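Local coordinates for ribosome biogenesis GTPase A (Thermotoga maritima, PDB 3CNL), which binds GTP and, as a circularly permuted GTPase, probably hydrolyses it during a late step of 50S ribosomal subunit assembly, at residues Arg32-Thr37 with Lys167-Val171; Ala188-Phe192 with Phe231-Val235. All blocks are in the same frame, centred on the assembly; numbering follows the deposited sequence.

Contact 1: Arg32-Thr37 with Lys167-Val171; sequences RAPFAT and KLLLV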
# COMPACT_ATOMS: atom_id res chain seq x y z
N ARG A 32 -2.58 5.70 3.38
CA ARG A 32 -2.68 5.62 4.85
C ARG A 32 -1.31 5.47 5.53
O ARG A 32 -1.14 5.74 6.74
CB ARG A 32 -3.59 4.46 5.24
CG ARG A 32 -5.01 4.59 4.72
CD ARG A 32 -5.85 3.32 4.94
NE ARG A 32 -5.30 2.16 4.21
CZ ARG A 32 -5.68 0.90 4.41
NH1 ARG A 32 -6.62 0.63 5.32
NH2 ARG A 32 -5.14 -0.11 3.71
N ALA A 33 -0.33 5.04 4.74
CA ALA A 33 1.02 4.84 5.26
C ALA A 33 2.04 5.11 4.16
O ALA A 33 2.64 4.18 3.66
CB ALA A 33 1.17 3.36 5.77
N PRO A 34 2.20 6.39 3.74
CA PRO A 34 3.11 6.69 2.62
C PRO A 34 4.59 6.43 2.81
O PRO A 34 5.27 6.16 1.82
CB PRO A 34 2.85 8.18 2.33
CG PRO A 34 1.49 8.41 2.89
CD PRO A 34 1.46 7.59 4.15
N PHE A 35 5.11 6.52 4.04
CA PHE A 35 6.51 6.17 4.26
C PHE A 35 6.66 4.65 4.30
O PHE A 35 7.51 4.08 3.61
CB PHE A 35 7.09 6.79 5.54
CG PHE A 35 7.52 8.24 5.42
CD1 PHE A 35 7.84 8.81 4.19
CD2 PHE A 35 7.62 9.03 6.56
CE1 PHE A 35 8.23 10.13 4.10
CE2 PHE A 35 8.03 10.37 6.48
CZ PHE A 35 8.33 10.91 5.26
N ALA A 36 5.80 3.99 5.08
CA ALA A 36 5.90 2.56 5.23
C ALA A 36 5.87 1.86 3.89
O ALA A 36 6.63 0.93 3.68
CB ALA A 36 4.78 2.02 6.18
N THR A 37 4.99 2.33 2.98
CA THR A 37 4.78 1.69 1.68
C THR A 37 5.61 2.30 0.52
O THR A 37 5.32 2.06 -0.65
CB THR A 37 3.28 1.65 1.27
OG1 THR A 37 2.75 2.98 1.21
CG2 THR A 37 2.46 0.80 2.28
N LYS A 167 3.06 -1.15 10.54
CA LYS A 167 2.39 -0.34 9.50
C LYS A 167 2.12 -1.13 8.21
O LYS A 167 1.03 -1.03 7.61
CB LYS A 167 3.21 0.93 9.24
CG LYS A 167 2.98 2.00 10.30
CD LYS A 167 4.12 2.99 10.37
CE LYS A 167 3.74 4.13 11.32
NZ LYS A 167 4.90 5.03 11.57
N LEU A 168 3.10 -1.93 7.80
CA LEU A 168 2.90 -2.86 6.68
C LEU A 168 1.84 -3.92 6.98
O LEU A 168 1.13 -4.36 6.07
CB LEU A 168 4.21 -3.51 6.25
CG LEU A 168 5.29 -2.61 5.65
CD1 LEU A 168 6.57 -3.40 5.46
CD2 LEU A 168 4.79 -2.06 4.29
N LEU A 169 1.74 -4.36 8.22
CA LEU A 169 0.62 -5.22 8.62
C LEU A 169 -0.73 -4.54 8.45
O LEU A 169 -1.70 -5.14 7.96
CB LEU A 169 0.80 -5.68 10.09
CG LEU A 169 -0.31 -6.50 10.73
CD1 LEU A 169 -0.42 -7.83 10.03
CD2 LEU A 169 0.03 -6.72 12.22
N LEU A 170 -0.81 -3.30 8.90
CA LEU A 170 -2.07 -2.53 8.88
C LEU A 170 -2.59 -2.27 7.44
O LEU A 170 -3.79 -2.15 7.23
CB LEU A 170 -1.87 -1.19 9.64
CG LEU A 170 -1.84 -1.23 11.17
CD1 LEU A 170 -1.26 0.03 11.81
CD2 LEU A 170 -3.21 -1.51 11.74
N VAL A 171 -1.69 -2.14 6.47
CA VAL A 171 -2.10 -1.96 5.07
C VAL A 171 -2.19 -3.31 4.29
O VAL A 171 -2.44 -3.33 3.09
CB VAL A 171 -1.21 -0.93 4.32
CG1 VAL A 171 -1.36 0.46 4.96
CG2 VAL A 171 0.25 -1.36 4.32

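Contact 2: Ala188-Phe192 with Phe231-Val235; sequences AFEIF and FFTEV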
# COMPACT_ATOMS: atom_id res chain seq x y z
N ALA A 188 0.97 -2.33 16.10
CA ALA A 188 -0.08 -2.13 15.09
C ALA A 188 -1.40 -1.76 15.74
O ALA A 188 -2.09 -0.86 15.26
CB ALA A 188 -0.25 -3.39 14.25
N PHE A 189 -1.78 -2.46 16.80
CA PHE A 189 -3.02 -2.12 17.51
C PHE A 189 -2.92 -0.70 18.11
O PHE A 189 -3.84 0.09 17.99
CB PHE A 189 -3.38 -3.16 18.60
CG PHE A 189 -4.65 -2.84 19.33
CD1 PHE A 189 -5.88 -2.90 18.68
CD2 PHE A 189 -4.61 -2.43 20.66
CE1 PHE A 189 -7.06 -2.56 19.35
CE2 PHE A 189 -5.79 -2.10 21.33
CZ PHE A 189 -7.01 -2.17 20.68
N GLU A 190 -1.78 -0.38 18.72
CA GLU A 190 -1.55 0.97 19.28
C GLU A 190 -1.76 2.06 18.21
O GLU A 190 -2.44 3.07 18.45
CB GLU A 190 -0.14 1.05 19.87
CG GLU A 190 0.23 2.38 20.50
CD GLU A 190 1.59 2.32 21.17
OE1 GLU A 190 1.63 2.39 22.42
OE2 GLU A 190 2.62 2.17 20.47
N ILE A 191 -1.17 1.86 17.04
CA ILE A 191 -1.32 2.80 15.92
C ILE A 191 -2.77 2.91 15.51
O ILE A 191 -3.30 4.02 15.37
CB ILE A 191 -0.44 2.40 14.70
CG1 ILE A 191 1.04 2.45 15.07
CG2 ILE A 191 -0.73 3.32 13.48
CD1 ILE A 191 1.91 1.67 14.09
N PHE A 192 -3.43 1.76 15.37
CA PHE A 192 -4.85 1.74 15.07
C PHE A 192 -5.66 2.49 16.14
O PHE A 192 -6.43 3.41 15.82
CB PHE A 192 -5.36 0.30 14.92
CG PHE A 192 -6.83 0.22 14.69
CD1 PHE A 192 -7.36 0.52 13.44
CD2 PHE A 192 -7.70 -0.09 15.75
CE1 PHE A 192 -8.73 0.48 13.23
CE2 PHE A 192 -9.08 -0.13 15.54
CZ PHE A 192 -9.59 0.15 14.29
N PHE A 231 -8.86 -9.34 12.08
CA PHE A 231 -8.93 -7.91 12.40
C PHE A 231 -8.09 -7.10 11.42
O PHE A 231 -8.58 -6.13 10.81
CB PHE A 231 -8.52 -7.62 13.86
CG PHE A 231 -8.42 -6.15 14.17
CD1 PHE A 231 -9.56 -5.37 14.27
CD2 PHE A 231 -7.19 -5.54 14.31
CE1 PHE A 231 -9.47 -4.01 14.51
CE2 PHE A 231 -7.09 -4.16 14.58
CZ PHE A 231 -8.22 -3.41 14.67
N PHE A 232 -6.84 -7.50 11.26
CA PHE A 232 -5.90 -6.74 10.43
C PHE A 232 -6.21 -6.85 8.95
O PHE A 232 -5.93 -5.92 8.19
CB PHE A 232 -4.43 -7.08 10.75
CG PHE A 232 -4.01 -6.58 12.10
CD1 PHE A 232 -3.96 -5.22 12.36
CD2 PHE A 232 -3.69 -7.48 13.13
CE1 PHE A 232 -3.61 -4.75 13.64
CE2 PHE A 232 -3.33 -7.01 14.40
CZ PHE A 232 -3.29 -5.66 14.65
N THR A 233 -6.85 -7.94 8.56
CA THR A 233 -7.36 -8.09 7.19
C THR A 233 -8.47 -7.09 7.00
O THR A 233 -8.48 -6.37 6.00
CB THR A 233 -7.88 -9.52 6.96
OG1 THR A 233 -6.75 -10.40 7.01
CG2 THR A 233 -8.56 -9.65 5.59
N GLU A 234 -9.38 -7.00 7.96
CA GLU A 234 -10.41 -5.98 7.93
C GLU A 234 -9.88 -4.53 7.95
O GLU A 234 -10.38 -3.68 7.21
CB GLU A 234 -11.41 -6.21 9.07
CG GLU A 234 -12.35 -7.38 8.78
CD GLU A 234 -13.46 -7.50 9.78
OE1 GLU A 234 -14.38 -8.31 9.53
OE2 GLU A 234 -13.43 -6.81 10.82
N VAL A 235 -8.91 -4.24 8.80
CA VAL A 235 -8.28 -2.90 8.81
C VAL A 235 -7.69 -2.53 7.43
O VAL A 235 -7.89 -1.41 6.92
CB VAL A 235 -7.18 -2.77 9.90
CG1 VAL A 235 -6.41 -1.48 9.73
CG2 VAL A 235 -7.81 -2.81 11.30

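Contact 1: Arg32-Thr37 with Lys167-Val171
Val171 is the hub of this contact, touching three residues of the 32-37 turn with different atoms. Its CG1 lies 3.9 Å from Ala33 CB, while its CG2 meets Thr37 CG2 tip to tip at 3.7 Å. Arg32 slides past in the opposing direction, with NH2 3.8 Å from Val171 CA. With CG1 anti to the carbonyl carbon (chi1 -64°), CG1 is turned to Ala33 and CG2 to Thr37. One helical turn back, Lys167 CB packs on Ala36 CB at 3.6 Å, and Leu168 CD2 rests against Ala36 O at 3.6 Å. Second-shell bonds fix the turn. Ala33 O accepts Thr37 N at 3.1 Å and Thr37 OG1 at 2.7 Å from opposite faces of its plane, the hydroxyl lying 39° out of that plane. Thr37 OG1 also bonds to Asp30 N, and with chi1 at 59° its CG2 is left for the apolar side. The polar ends are held beyond the two segments: Arg32 NH2 by a salt bridge to Asp30 and a bond to Ala236 O, Lys167 NZ by a salt bridge to Asp163, and Val171 O by a bond from Asn109 of the GTP site. The contact thus seats the end of helix 162-170 against the loop leaving strand 24-30, beside the nucleotide-binding loop, while Leu169 and Leu170 face helices 182-196 and 224-236.

Contact 2: Ala188-Phe192 with Phe231-Val235
Phe231 O accepts the amide N of Val235 at 2.8 Å, the shortest polar bond here, and this helical turn brings both side chains to bear on Phe192. The Phe192-Phe231 pair is a T-shaped stack: the edge of Phe231 meets the face of Phe192, with ring centroids 5.0 Å apart and planes at 86°. Phe231 CZ leads, 3.5 Å from Phe192 CE2, and sits off the ring centre toward the rim. Both phenylalanines have CG anti to the backbone N (chi1 176° for Phe192, 173° for Phe231), which sends their rings into the gap between the helices. Val235 CG2 approaches the same Phe192 ring obliquely, 3.9 Å from CE1, and also lies over one face of Phe231. At the other end, Ala188 CB is 3.7 Å from Phe232 CE1, a small residue fitted against a large ring. Phe205 and Phe206 extend the aromatic cluster through Phe189 and Phe231. The segment axes come no nearer than 12.2 Å and are inclined at 43°, so rings rather than backbones fill the interface. Because the side chains that meet across it are all apolar, cohesion probably comes from buried apolar surface and dispersion, with the T-shaped pair consistent with a set orientation of the two rings.

From the N terminus, the chain leaves strand 24-30, enters the 32-37 turn and runs through 129 residues, including the other five strands and the nucleotide-binding loop, before contact 1 closes that long loop at the end of helix 162-170. Contact 2 opens later, on helix 182-196, and closes a shorter excursion without strands past helix 202-212. The two are therefore in series, neither nesting nor crossing, with centres about 11 Å apart. They nevertheless touch: Arg32 NH1 probably bonds to Val235 O at 2.9 Å, and Leu170 CD1 packs on Ile191 CG2 at 3.7 Å. Contact 1 joins the core to helix 162-170, contact 2 joins two of the helices that follow, and the Arg32-Val235 bond connects the two.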